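Local coordinates for protein carbonic anhydrase (PDB 5SWC) that catalyses the zinc-dependent reversible hydration of carbon dioxide to bicarbonate and so supplies carbon dioxide to RuBisCO inside the carboxysome, at residues A[127-132]-A[145-150]; A[151-156]-A[166-171]; A[52-57]-A[102-107]. All coordinates share one frame; numbering follows the deposited sequence. Where two conformers were deposited one is given.

Interaction 1. Residues A[127-132]-A[145-150]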
# COMPACT_ATOMS: atom_id res chain seq x y z
N LEU A 127 4.04 15.08 19.94
CA LEU A 127 3.32 16.18 20.55
C LEU A 127 3.40 17.48 19.75
O LEU A 127 2.73 18.46 20.07
CB LEU A 127 3.86 16.38 21.97
CG LEU A 127 3.63 15.24 22.96
CD1 LEU A 127 4.45 15.38 24.25
CD2 LEU A 127 2.17 15.10 23.31
N LYS A 128 4.24 17.49 18.71
CA LYS A 128 4.35 18.61 17.80
C LYS A 128 4.33 18.08 16.37
O LYS A 128 5.11 18.49 15.51
CB LYS A 128 5.60 19.46 18.09
CG LYS A 128 6.91 18.80 17.90
CD LYS A 128 8.04 19.81 17.89
CE LYS A 128 9.32 19.19 17.35
NZ LYS A 128 9.68 17.94 18.11
N LEU A 129 3.40 17.18 16.14
CA LEU A 129 3.40 16.34 14.95
C LEU A 129 3.35 17.14 13.66
O LEU A 129 4.09 16.87 12.72
CB LEU A 129 2.23 15.35 15.02
CG LEU A 129 2.13 14.36 13.88
CD1 LEU A 129 3.27 13.37 13.94
CD2 LEU A 129 0.75 13.72 14.00
N ASN A 130 2.52 18.16 13.60
CA ASN A 130 2.36 18.87 12.33
C ASN A 130 3.62 19.57 11.90
O ASN A 130 3.91 19.64 10.70
CB ASN A 130 1.19 19.83 12.40
CG ASN A 130 -0.14 19.11 12.35
OD1 ASN A 130 -0.23 17.98 11.83
ND2 ASN A 130 -1.18 19.75 12.88
N SER A 131 4.39 20.06 12.87
CA SER A 131 5.65 20.74 12.59
C SER A 131 6.70 19.83 11.95
O SER A 131 7.66 20.32 11.36
CB SER A 131 6.23 21.32 13.89
OG SER A 131 6.77 20.29 14.72
N LEU A 132 6.56 18.51 12.09
CA LEU A 132 7.56 17.57 11.56
C LEU A 132 7.51 17.39 10.08
O LEU A 132 8.50 16.97 9.50
CB LEU A 132 7.34 16.17 12.14
CG LEU A 132 7.49 16.02 13.61
CD1 LEU A 132 7.18 14.57 13.96
CD2 LEU A 132 8.89 16.39 14.09
N HIS A 145 1.69 5.43 13.21
CA HIS A 145 1.43 4.13 13.80
C HIS A 145 1.22 4.20 15.30
O HIS A 145 0.73 3.22 15.88
CB HIS A 145 2.53 3.15 13.46
CG HIS A 145 2.65 2.87 12.02
ND1 HIS A 145 1.62 2.35 11.26
CD2 HIS A 145 3.70 3.03 11.20
CE1 HIS A 145 2.05 2.18 10.02
NE2 HIS A 145 3.31 2.58 9.96
N THR A 146 1.49 5.34 15.91
CA THR A 146 1.19 5.54 17.33
C THR A 146 0.18 6.70 17.50
O THR A 146 0.07 7.30 18.58
CB THR A 146 2.47 5.69 18.15
OG1 THR A 146 2.16 5.38 19.52
CG2 THR A 146 3.11 7.08 18.07
N GLU A 147 -0.64 6.96 16.49
CA GLU A 147 -1.67 7.99 16.57
C GLU A 147 -2.63 7.75 17.73
O GLU A 147 -3.18 8.68 18.29
CB GLU A 147 -2.41 8.10 15.23
CG GLU A 147 -3.63 9.02 15.25
CD GLU A 147 -3.27 10.45 15.49
OE1 GLU A 147 -2.09 10.86 15.39
OE2 GLU A 147 -4.23 11.20 15.77
N ALA A 148 -2.85 6.49 18.10
CA ALA A 148 -3.74 6.21 19.21
C ALA A 148 -3.22 6.83 20.50
O ALA A 148 -4.02 7.23 21.36
CB ALA A 148 -4.01 4.71 19.35
N THR A 149 -1.90 6.91 20.64
CA THR A 149 -1.27 7.56 21.80
C THR A 149 -1.59 9.03 21.75
O THR A 149 -1.99 9.61 22.74
CB THR A 149 0.23 7.38 21.76
OG1 THR A 149 0.52 5.98 21.62
CG2 THR A 149 0.91 7.95 22.97
N ARG A 150 -1.40 9.65 20.59
CA ARG A 150 -1.59 11.07 20.48
C ARG A 150 -3.03 11.45 20.76
O ARG A 150 -3.31 12.40 21.48
CB ARG A 150 -1.17 11.52 19.09
CG ARG A 150 -0.98 13.01 18.99
CD ARG A 150 -0.65 13.42 17.57
NE ARG A 150 -1.86 13.32 16.77
CZ ARG A 150 -2.70 14.32 16.54
NH1 ARG A 150 -3.81 14.13 15.83
NH2 ARG A 150 -2.46 15.52 17.05
O HOH W 1 0.55 16.59 18.08
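Leu-129 opens a short, weakly bonded helical turn, residues 129-132, and faces Arg-150 in the first turn of helix 147-156. No backbone hydrogen bond joins the two segments. Within the first, Leu-132 N bonds to Leu-129 O, and the hydroxyl OG of Ser-131 bonds to Lys-128 O at 2.6 Å, in the carbonyl plane. Thr-146 sits at the N-cap position of helix 147-156, but its side chain makes no capping bond.

Between the segments one methyl does the touching. CD2 of Leu-129 lies over one face of the Arg-150 guanidinium, 3.8 Å from Arg-150 NE, and the two side chains cross at about a right angle. These are helical pieces of the region that follows the zinc ligand Cys-120 in this beta-class carbonic anhydrase; helix 137-143 also packs on Leu-129, through Tyr-140 and Leu-143.

In the conformer described, Glu-147 meets the guanidinium at its edge. Arg-150 bends at chi3 (74°) and turns its NE and NH1 side-on to the carboxylate, one nitrogen to each oxygen. Arg-150 NE to Glu-147 OE1 is 2.8 Å and nearly straight (167°); Arg-150 NH1 to Glu-147 OE2 is 3.0 Å and uses the syn lone pair. The salt bridge helps orient the plane on which the leucine rests. One water weakly links Arg-150 NH2 and Leu-129 N. Glu-147 also packs on Tyr-89 of a second subunit.

Interaction 2. Residues A[151-156]-A[166-171]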
# COMPACT_ATOMS: atom_id res chain seq x y z
N ARG A 151 -3.97 10.68 20.21
CA ARG A 151 -5.38 10.95 20.44
C ARG A 151 -5.77 10.82 21.89
O ARG A 151 -6.41 11.69 22.46
CB ARG A 151 -6.23 10.01 19.55
CG ARG A 151 -7.70 10.34 19.48
CD ARG A 151 -8.03 11.59 18.67
NE ARG A 151 -7.96 12.80 19.46
CZ ARG A 151 -7.61 13.99 18.97
NH1 ARG A 151 -7.28 14.13 17.69
NH2 ARG A 151 -7.56 15.04 19.77
N LEU A 152 -5.35 9.72 22.51
CA LEU A 152 -5.60 9.53 23.94
C LEU A 152 -5.02 10.68 24.78
O LEU A 152 -5.72 11.21 25.68
CB LEU A 152 -5.02 8.17 24.36
CG LEU A 152 -5.30 7.76 25.80
CD1 LEU A 152 -5.29 6.24 25.90
CD2 LEU A 152 -4.30 8.38 26.75
N VAL A 153 -3.77 11.07 24.53
CA VAL A 153 -3.10 12.07 25.34
C VAL A 153 -3.75 13.44 25.14
O VAL A 153 -4.04 14.14 26.12
CB VAL A 153 -1.60 12.09 25.03
CG1 VAL A 153 -0.95 13.34 25.62
CG2 VAL A 153 -0.93 10.82 25.57
N LEU A 154 -4.05 13.80 23.91
CA LEU A 154 -4.73 15.08 23.67
C LEU A 154 -6.14 15.15 24.27
O LEU A 154 -6.57 16.20 24.75
CB LEU A 154 -4.77 15.40 22.17
CG LEU A 154 -3.40 15.64 21.53
CD1 LEU A 154 -3.56 15.98 20.05
CD2 LEU A 154 -2.60 16.72 22.26
N ASP A 155 -6.86 14.03 24.25
CA ASP A 155 -8.22 14.00 24.74
C ASP A 155 -8.31 13.95 26.26
O ASP A 155 -9.25 14.52 26.81
CB ASP A 155 -9.00 12.78 24.21
CG ASP A 155 -9.31 12.85 22.72
OD1 ASP A 155 -9.22 13.94 22.10
OD2 ASP A 155 -9.63 11.76 22.16
N ASN A 156 -7.35 13.29 26.92
CA ASN A 156 -7.49 12.92 28.31
C ASN A 156 -6.51 13.61 29.24
O ASN A 156 -6.72 13.56 30.45
CB ASN A 156 -7.35 11.41 28.50
CG ASN A 156 -8.48 10.65 27.86
OD1 ASN A 156 -9.59 10.61 28.42
ND2 ASN A 156 -8.23 10.08 26.69
N ILE A 166 5.30 15.13 28.18
CA ILE A 166 6.19 14.18 27.50
C ILE A 166 6.24 12.87 28.28
O ILE A 166 6.22 11.79 27.69
CB ILE A 166 7.58 14.77 27.31
CG1 ILE A 166 7.50 15.94 26.32
CG2 ILE A 166 8.56 13.69 26.81
CD1 ILE A 166 8.67 16.88 26.36
N GLU A 167 6.28 12.97 29.60
CA GLU A 167 6.32 11.76 30.45
C GLU A 167 5.08 10.91 30.26
O GLU A 167 5.17 9.67 30.09
CB GLU A 167 6.45 12.22 31.91
CG GLU A 167 6.47 11.16 32.98
CD GLU A 167 6.73 11.78 34.37
OE1 GLU A 167 7.91 11.94 34.72
OE2 GLU A 167 5.77 12.14 35.10
N VAL A 168 3.90 11.52 30.20
CA VAL A 168 2.69 10.75 29.96
C VAL A 168 2.69 10.15 28.56
O VAL A 168 2.30 9.01 28.35
CB VAL A 168 1.44 11.63 30.18
CG1 VAL A 168 0.22 11.00 29.62
CG2 VAL A 168 1.27 11.89 31.67
N ALA A 169 3.18 10.88 27.56
CA ALA A 169 3.27 10.33 26.20
C ALA A 169 4.19 9.14 26.15
O ALA A 169 3.84 8.16 25.45
CB ALA A 169 3.76 11.39 25.21
N VAL A 170 5.35 9.19 26.83
CA VAL A 170 6.25 8.04 26.85
C VAL A 170 5.50 6.80 27.40
O VAL A 170 5.58 5.69 26.84
CB VAL A 170 7.49 8.35 27.66
CG1 VAL A 170 8.27 7.09 28.02
CG2 VAL A 170 8.38 9.33 26.91
N ALA A 171 4.77 6.98 28.51
CA ALA A 171 4.09 5.86 29.15
C ALA A 171 2.94 5.33 28.28
O ALA A 171 2.81 4.12 28.05
CB ALA A 171 3.58 6.29 30.52
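Between residues 151-156 and 166-171 the contact is purely apolar and centres on Val-153. Its CG2 methyl reaches Val-168 CG1 at 4.2 Å. Val-153 CG2 also lies 4.3 Å from CA of Ala-169, against the backbone of the other helix. Val-153 and Val-168 both point toward the opposite segment, while Ala-169 offers only a methyl beside its backbone. That small residue is consistent with the close approach of the helices, with CA of Val-153 and CA of Ala-169 6.7 Å apart. Leu-165 and Glu-172, one turn away on the second helix, also touch Val-153. Tyr-157 and Leu-160, from the connection between the helices, pack on Val-168.

Between the two segments there is no polar bond; the hydrogen bonds described here lie within 151-156 or go to a second subunit. Arg-151 meets Asp-155 one turn on, side-on, with Arg-151 NE and NH2 both directed to Asp-155 OD1, each at 3.1 Å. Both nitrogens approach OD1 from the same face, well above the carboxylate plane, and the bonds are bent (141° and 142°). The other carboxylate oxygen, OD2, hydrogen-bonds to Ser-189 of a second subunit. Asn-156 folds back on its helix. Asn-156 ND2 bonds to Leu-152 O at 2.9 Å, in the carbonyl plane and on a lone pair, and that oxygen also takes the backbone N of Asn-156.

Val-153 thus faces helix 162-181, while Arg-151, Leu-152 and Asp-155 meet the second subunit. The pair is a helical hairpin, helices 147-156 and 162-181 joined by a short connection, within the beta-class carbonic anhydrase fold.

Interaction 3. Residues A[52-57]-A[102-107]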
# COMPACT_ATOMS: atom_id res chain seq x y z
N ARG A 52 15.79 -15.87 25.00
CA ARG A 52 14.48 -16.15 25.54
C ARG A 52 13.62 -14.88 25.66
O ARG A 52 12.42 -15.01 25.88
CB ARG A 52 14.59 -16.80 26.92
CG ARG A 52 15.61 -17.94 27.04
CD ARG A 52 15.26 -19.16 26.23
NE ARG A 52 13.84 -19.24 25.85
CZ ARG A 52 13.38 -19.91 24.80
NH1 ARG A 52 12.08 -19.93 24.55
NH2 ARG A 52 14.23 -20.56 23.99
N ILE A 53 14.21 -13.72 25.38
CA ILE A 53 13.48 -12.45 25.48
C ILE A 53 13.58 -11.65 24.20
O ILE A 53 14.66 -11.51 23.62
CB ILE A 53 14.00 -11.61 26.66
CG1 ILE A 53 13.86 -12.44 27.95
CG2 ILE A 53 13.28 -10.24 26.72
CD1 ILE A 53 14.33 -11.80 29.15
N LEU A 54 12.43 -11.13 23.71
CA LEU A 54 12.36 -10.16 22.64
C LEU A 54 12.22 -8.78 23.27
O LEU A 54 11.28 -8.52 24.04
CB LEU A 54 11.16 -10.42 21.73
CG LEU A 54 10.79 -9.29 20.75
CD1 LEU A 54 11.90 -8.95 19.78
CD2 LEU A 54 9.50 -9.65 19.96
N PHE A 55 13.24 -7.95 23.06
CA PHE A 55 13.31 -6.63 23.71
C PHE A 55 13.19 -5.58 22.64
O PHE A 55 14.00 -5.49 21.74
CB PHE A 55 14.66 -6.51 24.48
CG PHE A 55 14.68 -5.49 25.55
CD1 PHE A 55 14.93 -4.16 25.27
CD2 PHE A 55 14.50 -5.87 26.85
CE1 PHE A 55 14.94 -3.22 26.30
CE2 PHE A 55 14.51 -4.92 27.89
CZ PHE A 55 14.74 -3.61 27.56
N ILE A 56 12.13 -4.78 22.72
CA ILE A 56 11.83 -3.73 21.75
C ILE A 56 12.12 -2.42 22.42
O ILE A 56 11.54 -2.13 23.49
CB ILE A 56 10.34 -3.80 21.33
CG1 ILE A 56 10.02 -5.12 20.68
CG2 ILE A 56 9.98 -2.61 20.45
CD1 ILE A 56 8.56 -5.55 20.76
N CYS A 57 13.01 -1.61 21.87
CA CYS A 57 13.34 -0.36 22.51
C CYS A 57 13.69 0.72 21.52
O CYS A 57 13.69 0.49 20.31
CB CYS A 57 14.45 -0.59 23.53
SG CYS A 57 16.08 -0.90 22.89
N TYR A 102 9.99 -13.66 13.56
CA TYR A 102 11.18 -14.54 13.63
C TYR A 102 11.47 -14.96 15.06
O TYR A 102 11.71 -16.14 15.34
CB TYR A 102 12.38 -13.85 12.98
CG TYR A 102 13.55 -14.78 12.80
CD1 TYR A 102 13.57 -15.71 11.77
CD2 TYR A 102 14.59 -14.78 13.69
CE1 TYR A 102 14.64 -16.60 11.63
CE2 TYR A 102 15.65 -15.64 13.54
CZ TYR A 102 15.68 -16.54 12.53
OH TYR A 102 16.76 -17.42 12.43
N ALA A 103 11.44 -14.00 15.96
CA ALA A 103 11.72 -14.27 17.38
C ALA A 103 10.74 -15.30 17.99
O ALA A 103 11.12 -16.22 18.71
CB ALA A 103 11.68 -12.96 18.14
N LEU A 104 9.46 -15.13 17.69
CA LEU A 104 8.44 -16.00 18.27
C LEU A 104 8.36 -17.34 17.59
O LEU A 104 8.25 -18.37 18.26
CB LEU A 104 7.08 -15.31 18.22
CG LEU A 104 6.68 -14.57 19.49
CD1 LEU A 104 7.53 -13.33 19.59
CD2 LEU A 104 5.20 -14.19 19.45
N VAL A 105 8.44 -17.36 16.26
CA VAL A 105 8.19 -18.58 15.51
C VAL A 105 9.46 -19.39 15.26
O VAL A 105 9.47 -20.61 15.45
CB VAL A 105 7.49 -18.26 14.18
CG1 VAL A 105 7.27 -19.54 13.42
CG2 VAL A 105 6.15 -17.58 14.48
N ALA A 106 10.53 -18.74 14.83
CA ALA A 106 11.79 -19.43 14.57
C ALA A 106 12.59 -19.65 15.85
O ALA A 106 13.24 -20.72 15.99
CB ALA A 106 12.60 -18.67 13.57
N LEU A 107 12.59 -18.68 16.75
CA LEU A 107 13.38 -18.79 18.00
C LEU A 107 12.58 -19.12 19.26
O LEU A 107 13.14 -19.32 20.33
CB LEU A 107 14.17 -17.50 18.22
CG LEU A 107 15.04 -16.99 17.05
CD1 LEU A 107 15.73 -15.68 17.42
CD2 LEU A 107 16.06 -18.01 16.66
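Leu-54 meets helix 95-106 with both of its methyls. Leu-54 CD1 touches CB of Ala-103 at 4.3 Å, and Leu-54 CD2 touches CD1 of Leu-104 at 4.2 Å. The two leucine side chains cross at about a right angle. Leu-54 holds CG anti to its own nitrogen (chi1 167°), which sends the branched end across to the helix. At the edge, Arg-52 bends at chi2 and chi3, bringing Arg-52 NH2 to 4.0 Å from Leu-107 O. That approach is oblique and too long to count as a hydrogen bond.

This is a helix packed on the parallel part of a central sheet, as in the alpha/beta core of beta-class carbonic anhydrases. Strand 53-58 lies between strands 76-81 and 111-117. Backbone bonds of Leu-54 to Gln-111 and Ile-113, and of Phe-55 to Phe-77 and Ile-79, fix it there.

The helix has a wider pi-type turn at 102-106: Tyr-102 O accepts from both Ala-106 N and Leu-107 N, at 2.9 and 3.0 Å respectively. Further out, Phe-77 touches Leu-54, Ala-103 and Leu-107, while Ile-187 of helix 185-193 packs on Leu-104.

In the fold
Interactions 1 and 2 are neighbours, with centres about 10 Å apart, and share helix 147-156. Leu-127 ties them together: Leu-127 CD1 lies 3.7 Å from Ile-166 CG1, and Leu-127 CD2 lies 4.3 Å from Val-153 CG1. Both also touch the second subunit. Interaction 3 sits on the opposite side of the chain's centre, about 27 Å from interaction 1 and 28 Å from interaction 2, centre to centre. It packs the sheet core, whose strand 53-58 ends at the zinc ligand Cys-58. Interaction 2 lies nearer the metal's other cysteine ligand: the side chain of Ala-169 is about 8 Å from that of Cys-120 and about 11 Å from the zinc ion.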